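Local coordinates for serine-tRNA ligase (Naegleria fowleri, PDB 6BLJ) that joins serine to its cognate tRNA, activating the amino acid with ATP and passing it to the tRNA 3' end, as a class II aminoacyl-tRNA synthetase, at the interface of chains A and B. Coordinates in Å, arbitrary orientation; residue numbers count along the deposited sequence, not the author numbering. Chains: chain A/B, Serine-tRNA ligase.

Contact 1 and contact 2 belong to one two-fold symmetric interface between chains A and B, and the centres of their C-alpha atoms lie about 23 Å apart. They share no residue, but strands 242-245 and 249-251 of chain B follow each other closely, the first serving contact 2 and the second contact 1. Contact 2 is a backbone-paired seam with apolar packing, in which strands of the two subunits run antiparallel; contact 1 rests mainly on side chains and bridging waters, next to two segments of chain A that supply AMP-pocket residues. Each has a twin with the chains exchanged, as expected for the class II synthetase dimer.

Contact 1: the interface of chains A and B. Residues chain A 269, 315, 317, 331; chain B 249, 272-274.
Loop residues of chain A, A:Tyr269 just ahead of strand 270-272, A:Lys315 ahead of the 3-10 helix 317-319 and A:His331 ahead of strand 332-342, meet the end of strand 270-272 and the following loop of chain B, with B:Phe249 arriving from strand 249-251. The A:Tyr269 ring is sandwiched. Over the centre of one face sits CG of A:Lys315, from its own chain, 3.5 Å above the plane. On the opposite face B:Phe249 brings the CE2-CZ rim of its ring in an edge-to-face contact, planes 64° apart. B:Glu274 passes alongside the tyrosine, its CB 3.7 Å from A:Tyr269 CE1. Its CG stands anti to the backbone N (chi1 -158°), and a bend at chi2 carries the carboxylate toward A:His331, whose ring plane is turned 35° from it. No direct polar bond crosses here; water does the joining. Water 1 lies between the phenol OH of A:Tyr269 and carboxylate OE1 of B:Glu274, 2.7 Å from OE1. Water 2, in plane at the edge of the imidazole, is 2.7 Å from A:His331 NE2 and also reaches B:Glu274 OE2, so each carboxylate oxygen has its own water. The nearby carboxylate, linked through water 2, may favour a proton on NE2. The phenol oxygen of A:Tyr269 also rests over the rim of the histidine face, 2.9 Å above its plane. A:Lys315, bent at chi3, lays CD 3.4 Å from the carbonyl O of B:Gly273, while its terminal amine NZ and that carbonyl share water 3, which is 2.7 Å from B:Gly273 O. The patch lies at the dimer face of the class II catalytic core: A:Lys315 stands between AMP-pocket residues A:Arg314 and A:Glu316, and A:His331 directly follows pocket residue A:Val330, which suggests that the partner's loop helps to form the second shell of the active site.

Contact 2: the interface of chains A and B. Residues chain A 216-219, 222-223; chain B 242-245, 306, 309.
The A:Phe216 ring meets B:Ile244 through its rim atom CD1, 3.5 Å from B:Ile244 CD1, the two side chains crossing obliquely. B:Tyr306 offers its ring atom CE1 to A:Leu218 CD2, whereas B:Tyr245 meets A:Leu217 through its CB and its backbone. Strand 216-218 of chain A pairs antiparallel with strand 242-245 of chain B. A:Leu217 and B:Tyr245 exchange two hydrogen bonds, each in the carbonyl plane: A:Leu217 N gives to B:Tyr245 O, and B:Tyr245 N gives to A:Leu217 O at 2.8 Å, nearly straight (166° at H). Where the strand of chain A ends, A:Gly219 N donates to B:Pro243 O over 2.8 Å from above the carbonyl plane. B:Met242, bent at chi2 and chi3, lays its thioether SD 3.4 Å from A:Gly219 CA. On one flank, B:Ile244 CG1, anti to the backbone N (chi1 -178°), runs beside A:Leu218 and points the same way. On the other, A:Val222 of helix 220-238 crosses the ring of B:Pro243, its CG1 4.0 Å from CB, and slides past extended B:Met309, touching SD. The paired strands thus tie the two subunits together through backbone bonds with apolar packing on either side, helping to hold the synthetase dimer.

Contact 1: the interface of chains A and B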
ATOM      1  N   TYR A 269      -6.021  -5.092   4.883  1.00 19.70           N
ATOM      2  CA  TYR A 269      -5.080  -4.525   5.847  1.00 24.09           C
ATOM      3  C   TYR A 269      -3.905  -5.474   6.101  1.00 24.63           C
ATOM      4  O   TYR A 269      -4.056  -6.699   6.103  1.00 22.15           O
ATOM      5  CB  TYR A 269      -5.769  -4.263   7.188  1.00 20.11           C
ATOM      6  CG  TYR A 269      -6.799  -3.135   7.221  1.00 22.24           C
ATOM      7  CD1 TYR A 269      -6.419  -1.815   7.476  1.00 18.53           C
ATOM      8  CD2 TYR A 269      -8.151  -3.408   7.044  1.00 17.83           C
ATOM      9  CE1 TYR A 269      -7.361  -0.791   7.541  1.00 22.92           C
ATOM     10  CE2 TYR A 269      -9.113  -2.392   7.105  1.00 20.67           C
ATOM     11  CZ  TYR A 269      -8.720  -1.091   7.349  1.00 18.57           C
ATOM     12  OH  TYR A 269      -9.669  -0.095   7.430  1.00 21.05           O
ATOM     13  N   LYS A 315     -10.342  -2.318   3.610  1.00 17.35           N
ATOM     14  CA  LYS A 315      -9.806  -0.967   3.575  1.00 20.31           C
ATOM     15  C   LYS A 315     -10.704  -0.022   2.766  1.00 22.30           C
ATOM     16  O   LYS A 315     -10.731   1.177   3.044  1.00 19.29           O
ATOM     17  CB  LYS A 315      -8.388  -0.974   3.001  1.00 18.82           C
ATOM     18  CG  LYS A 315      -7.365  -1.737   3.856  1.00 21.83           C
ATOM     19  CD  LYS A 315      -5.940  -1.399   3.419  1.00 19.22           C
ATOM     20  CE  LYS A 315      -5.743  -1.752   1.949  1.00 21.27           C
ATOM     21  NZ  LYS A 315      -4.306  -1.784   1.593  1.00 28.59           N
ATOM     22  N   VAL A 317     -10.389   1.261  -0.076  1.00 19.82           N
ATOM     23  CA  VAL A 317      -9.607   2.366  -0.633  1.00 22.01           C
ATOM     24  C   VAL A 317     -10.277   2.936  -1.881  1.00 28.20           C
ATOM     25  O   VAL A 317     -10.270   4.153  -2.100  1.00 33.03           O
ATOM     26  CB  VAL A 317      -8.158   1.923  -0.908  1.00 21.57           C
ATOM     27  CG1 VAL A 317      -7.408   3.007  -1.700  1.00 22.57           C
ATOM     28  CG2 VAL A 317      -7.452   1.713   0.409  1.00 22.01           C
ATOM     29  N   HIS A 331     -15.293  -0.492   7.590  1.00 20.81           N
ATOM     30  CA  HIS A 331     -14.064  -1.277   7.531  1.00 17.49           C
ATOM     31  C   HIS A 331     -14.143  -2.565   8.337  1.00 24.32           C
ATOM     32  O   HIS A 331     -13.260  -3.414   8.183  1.00 20.91           O
ATOM     33  CB  HIS A 331     -12.863  -0.475   8.048  1.00 18.02           C
ATOM     34  CG  HIS A 331     -12.608   0.792   7.295  1.00 18.94           C
ATOM     35  ND1 HIS A 331     -12.276   0.811   5.958  1.00 20.02           N
ATOM     36  CD2 HIS A 331     -12.603   2.084   7.704  1.00 18.35           C
ATOM     37  CE1 HIS A 331     -12.090   2.063   5.572  1.00 23.50           C
ATOM     38  NE2 HIS A 331     -12.291   2.855   6.610  1.00 20.22           N
TER
ATOM     39  N   PHE B 249      -9.988  -1.612  15.949  1.00 22.55           N
ATOM     40  CA  PHE B 249      -8.826  -0.769  15.643  1.00 30.19           C
ATOM     41  C   PHE B 249      -8.826   0.441  16.547  1.00 21.58           C
ATOM     42  O   PHE B 249      -9.878   1.050  16.750  1.00 24.67           O
ATOM     43  CB  PHE B 249      -8.875  -0.095  14.262  1.00 32.71           C
ATOM     44  CG  PHE B 249      -8.996  -0.980  13.108  1.00 27.40           C
ATOM     45  CD1 PHE B 249      -8.506  -2.257  13.122  1.00 30.61           C
ATOM     46  CD2 PHE B 249      -9.564  -0.476  11.941  1.00 30.83           C
ATOM     47  CE1 PHE B 249      -8.610  -3.049  12.000  1.00 32.55           C
ATOM     48  CE2 PHE B 249      -9.670  -1.252  10.829  1.00 25.11           C
ATOM     49  CZ  PHE B 249      -9.195  -2.549  10.857  1.00 27.20           C
ATOM     50  N   THR B 272      -1.862  -1.676   9.257  1.00 23.91           N
ATOM     51  CA  THR B 272      -1.540  -0.631   8.293  1.00 25.59           C
ATOM     52  C   THR B 272      -2.321  -0.802   6.988  1.00 25.66           C
ATOM     53  O   THR B 272      -2.780  -1.896   6.652  1.00 24.56           O
ATOM     54  CB  THR B 272      -0.039  -0.637   7.970  1.00 33.42           C
ATOM     55  OG1 THR B 272       0.280  -1.859   7.303  1.00 32.39           O
ATOM     56  CG2 THR B 272       0.801  -0.540   9.243  1.00 29.50           C
ATOM     57  N   GLY B 273      -2.436   0.302   6.235  1.00 26.19           N
ATOM     58  CA  GLY B 273      -2.948   0.274   4.877  1.00 24.47           C
ATOM     59  C   GLY B 273      -4.029   1.295   4.573  1.00 27.52           C
ATOM     60  O   GLY B 273      -4.267   1.616   3.399  1.00 27.85           O
ATOM     61  N   GLU B 274      -4.717   1.800   5.598  1.00 25.39           N
ATOM     62  CA  GLU B 274      -5.737   2.822   5.382  1.00 30.13           C
ATOM     63  C   GLU B 274      -5.615   3.902   6.450  1.00 24.82           C
ATOM     64  O   GLU B 274      -5.677   3.597   7.648  1.00 25.76           O
ATOM     65  CB  GLU B 274      -7.144   2.208   5.390  1.00 23.55           C
ATOM     66  CG  GLU B 274      -8.194   3.071   4.661  1.00 26.72           C
ATOM     67  CD  GLU B 274      -8.777   4.193   5.524  1.00 28.94           C
ATOM     68  OE1 GLU B 274      -8.744   4.115   6.777  1.00 29.55           O
ATOM     69  OE2 GLU B 274      -9.298   5.151   4.929  1.00 31.04           O
TER
HETATM   70  O   HOH W   1      -8.975   2.192   8.648  1.00 21.92           O
HETATM   71  O   HOH W   2     -11.942   5.480   6.068  1.00 23.25           O
HETATM   72  O   HOH W   3      -3.023   0.291   1.437  1.00 43.07           O

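Contact 2: the interface of chains A and B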
ATOM      1  N   PHE A 216     -19.140   2.896  17.137  1.00 22.46           N
ATOM      2  CA  PHE A 216     -19.627   2.075  18.244  1.00 20.87           C
ATOM      3  C   PHE A 216     -21.111   1.818  18.038  1.00 24.58           C
ATOM      4  O   PHE A 216     -21.850   2.729  17.657  1.00 24.04           O
ATOM      5  CB  PHE A 216     -19.477   2.750  19.618  1.00 21.37           C
ATOM      6  CG  PHE A 216     -18.056   2.957  20.084  1.00 25.65           C
ATOM      7  CD1 PHE A 216     -17.524   2.174  21.116  1.00 22.45           C
ATOM      8  CD2 PHE A 216     -17.289   3.981  19.562  1.00 21.31           C
ATOM      9  CE1 PHE A 216     -16.213   2.400  21.590  1.00 23.05           C
ATOM     10  CE2 PHE A 216     -15.960   4.217  20.017  1.00 21.61           C
ATOM     11  CZ  PHE A 216     -15.431   3.432  21.038  1.00 21.89           C
ATOM     12  N   LEU A 217     -21.542   0.584  18.299  1.00 22.30           N
ATOM     13  CA  LEU A 217     -22.953   0.224  18.340  0.55 21.98           C
ATOM     14  C   LEU A 217     -23.351   0.031  19.800  1.00 24.22           C
ATOM     15  O   LEU A 217     -22.578  -0.524  20.592  1.00 25.96           O
ATOM     16  CB  LEU A 217     -23.217  -1.052  17.523  0.55 24.22           C
ATOM     17  CG  LEU A 217     -24.569  -1.223  16.816  0.55 27.51           C
ATOM     18  CD1 LEU A 217     -24.726  -0.196  15.698  0.55 31.58           C
ATOM     19  CD2 LEU A 217     -24.743  -2.646  16.267  0.55 23.98           C
ATOM     20  N   LEU A 218     -24.546   0.527  20.176  1.00 28.35           N
ATOM     21  CA  LEU A 218     -24.992   0.481  21.576  1.00 31.03           C
ATOM     22  C   LEU A 218     -26.398  -0.102  21.745  1.00 34.11           C
ATOM     23  O   LEU A 218     -27.282   0.093  20.908  1.00 28.97           O
ATOM     24  CB  LEU A 218     -24.993   1.882  22.232  1.00 30.87           C
ATOM     25  CG  LEU A 218     -23.632   2.596  22.366  1.00 31.82           C
ATOM     26  CD1 LEU A 218     -23.327   3.342  21.093  1.00 31.52           C
ATOM     27  CD2 LEU A 218     -23.593   3.534  23.562  1.00 37.34           C
ATOM     28  N   GLY A 219     -26.609  -0.769  22.883  1.00 28.36           N
ATOM     29  CA  GLY A 219     -27.962  -1.101  23.318  1.00 27.56           C
ATOM     30  C   GLY A 219     -28.622  -2.183  22.483  1.00 27.97           C
ATOM     31  O   GLY A 219     -28.008  -3.197  22.129  1.00 26.60           O
ATOM     32  N   VAL A 222     -27.002  -3.687  19.341  1.00 25.41           N
ATOM     33  CA  VAL A 222     -26.013  -4.734  19.613  1.00 33.08           C
ATOM     34  C   VAL A 222     -26.707  -6.084  19.793  1.00 33.13           C
ATOM     35  O   VAL A 222     -26.280  -7.110  19.238  1.00 28.42           O
ATOM     36  CB  VAL A 222     -25.176  -4.373  20.855  1.00 33.96           C
ATOM     37  CG1 VAL A 222     -24.211  -5.514  21.214  1.00 31.85           C
ATOM     38  CG2 VAL A 222     -24.413  -3.057  20.647  1.00 23.80           C
ATOM     39  N   ARG A 223     -27.770  -6.114  20.598  1.00 25.73           N
ATOM     40  CA  ARG A 223     -28.468  -7.384  20.814  1.00 34.28           C
ATOM     41  C   ARG A 223     -29.069  -7.906  19.511  1.00 30.99           C
ATOM     42  O   ARG A 223     -29.078  -9.115  19.265  1.00 33.29           O
ATOM     43  CB  ARG A 223     -29.543  -7.245  21.899  1.00 30.78           C
ATOM     44  CG  ARG A 223     -28.977  -6.901  23.272  1.00 31.89           C
ATOM     45  CD  ARG A 223     -29.992  -7.140  24.382  1.00 34.23           C
ATOM     46  NE  ARG A 223     -31.211  -6.359  24.191  1.00 37.10           N
ATOM     47  CZ  ARG A 223     -32.424  -6.877  24.014  1.00 42.65           C
ATOM     48  NH1 ARG A 223     -32.609  -8.198  24.024  1.00 34.61           N
ATOM     49  NH2 ARG A 223     -33.464  -6.068  23.844  1.00 46.08           N
TER
ATOM     50  N   MET B 242     -25.077  -1.302  29.812  1.00 31.82           N
ATOM     51  CA  MET B 242     -25.414  -0.992  28.427  0.62 27.55           C
ATOM     52  C   MET B 242     -24.529  -1.779  27.462  1.00 26.19           C
ATOM     53  O   MET B 242     -23.311  -1.570  27.459  1.00 26.67           O
ATOM     54  CB  MET B 242     -25.234   0.508  28.217  0.62 30.22           C
ATOM     55  CG  MET B 242     -25.310   0.959  26.773  0.62 33.48           C
ATOM     56  SD  MET B 242     -26.928   0.601  26.095  0.62 35.22           S
ATOM     57  CE  MET B 242     -27.917   1.913  26.846  0.62 31.19           C
ATOM     58  N   PRO B 243     -25.079  -2.668  26.629  1.00 23.02           N
ATOM     59  CA  PRO B 243     -24.243  -3.347  25.624  1.00 22.16           C
ATOM     60  C   PRO B 243     -23.587  -2.347  24.678  1.00 24.23           C
ATOM     61  O   PRO B 243     -24.213  -1.371  24.245  1.00 27.36           O
ATOM     62  CB  PRO B 243     -25.235  -4.245  24.878  1.00 24.00           C
ATOM     63  CG  PRO B 243     -26.394  -4.422  25.818  1.00 28.79           C
ATOM     64  CD  PRO B 243     -26.478  -3.146  26.612  1.00 26.78           C
ATOM     65  N   ILE B 244     -22.311  -2.585  24.361  1.00 22.11           N
ATOM     66  CA  ILE B 244     -21.594  -1.704  23.436  1.00 21.75           C
ATOM     67  C   ILE B 244     -20.582  -2.522  22.636  1.00 23.68           C
ATOM     68  O   ILE B 244     -19.740  -3.230  23.197  1.00 24.10           O
ATOM     69  CB  ILE B 244     -20.926  -0.516  24.166  1.00 25.42           C
ATOM     70  CG1 ILE B 244     -20.227   0.419  23.171  1.00 24.48           C
ATOM     71  CG2 ILE B 244     -19.947  -0.960  25.257  1.00 21.42           C
ATOM     72  CD1 ILE B 244     -19.747   1.699  23.835  1.00 25.42           C
ATOM     73  N   TYR B 245     -20.674  -2.416  21.318  1.00 20.30           N
ATOM     74  CA  TYR B 245     -19.783  -3.084  20.383  1.00 23.11           C
ATOM     75  C   TYR B 245     -18.810  -2.029  19.864  1.00 22.70           C
ATOM     76  O   TYR B 245     -19.241  -0.937  19.484  1.00 20.87           O
ATOM     77  CB  TYR B 245     -20.610  -3.708  19.242  1.00 22.31           C
ATOM     78  CG  TYR B 245     -19.824  -4.218  18.035  1.00 22.50           C
ATOM     79  CD1 TYR B 245     -19.398  -5.543  17.959  1.00 21.77           C
ATOM     80  CD2 TYR B 245     -19.546  -3.376  16.961  1.00 21.04           C
ATOM     81  CE1 TYR B 245     -18.693  -6.014  16.846  1.00 19.36           C
ATOM     82  CE2 TYR B 245     -18.832  -3.830  15.855  1.00 22.19           C
ATOM     83  CZ  TYR B 245     -18.404  -5.137  15.806  1.00 23.47           C
ATOM     84  OH  TYR B 245     -17.714  -5.574  14.701  1.00 23.43           O
ATOM     85  N   TYR B 306     -21.212  -0.251  31.302  1.00 27.23           N
ATOM     86  CA  TYR B 306     -21.171  -0.779  29.945  1.00 25.45           C
ATOM     87  C   TYR B 306     -20.891  -2.271  29.951  1.00 27.67           C
ATOM     88  O   TYR B 306     -20.047  -2.754  30.711  1.00 25.75           O
ATOM     89  CB  TYR B 306     -20.095  -0.084  29.102  1.00 23.11           C
ATOM     90  CG  TYR B 306     -20.515   1.269  28.577  1.00 30.26           C
ATOM     91  CD1 TYR B 306     -21.477   1.376  27.583  1.00 29.44           C
ATOM     92  CD2 TYR B 306     -19.965   2.436  29.086  1.00 33.16           C
ATOM     93  CE1 TYR B 306     -21.873   2.602  27.101  1.00 31.22           C
ATOM     94  CE2 TYR B 306     -20.355   3.682  28.599  1.00 34.49           C
ATOM     95  CZ  TYR B 306     -21.312   3.754  27.614  1.00 35.49           C
ATOM     96  OH  TYR B 306     -21.710   4.982  27.129  1.00 38.56           O
ATOM     97  N   MET B 309     -18.349  -5.586  24.201  1.00 22.38           N
ATOM     98  CA  MET B 309     -18.272  -6.778  23.368  1.00 26.11           C
ATOM     99  C   MET B 309     -17.277  -6.545  22.241  1.00 26.45           C
ATOM    100  O   MET B 309     -17.378  -5.544  21.523  1.00 21.66           O
ATOM    101  CB  MET B 309     -19.660  -7.107  22.798  1.00 23.00           C
ATOM    102  CG  MET B 309     -19.698  -8.218  21.790  1.00 39.74           C
ATOM    103  SD  MET B 309     -21.350  -8.403  21.053  1.00 46.24           S
ATOM    104  CE  MET B 309     -20.982  -9.873  20.093  1.00 46.53           C
TER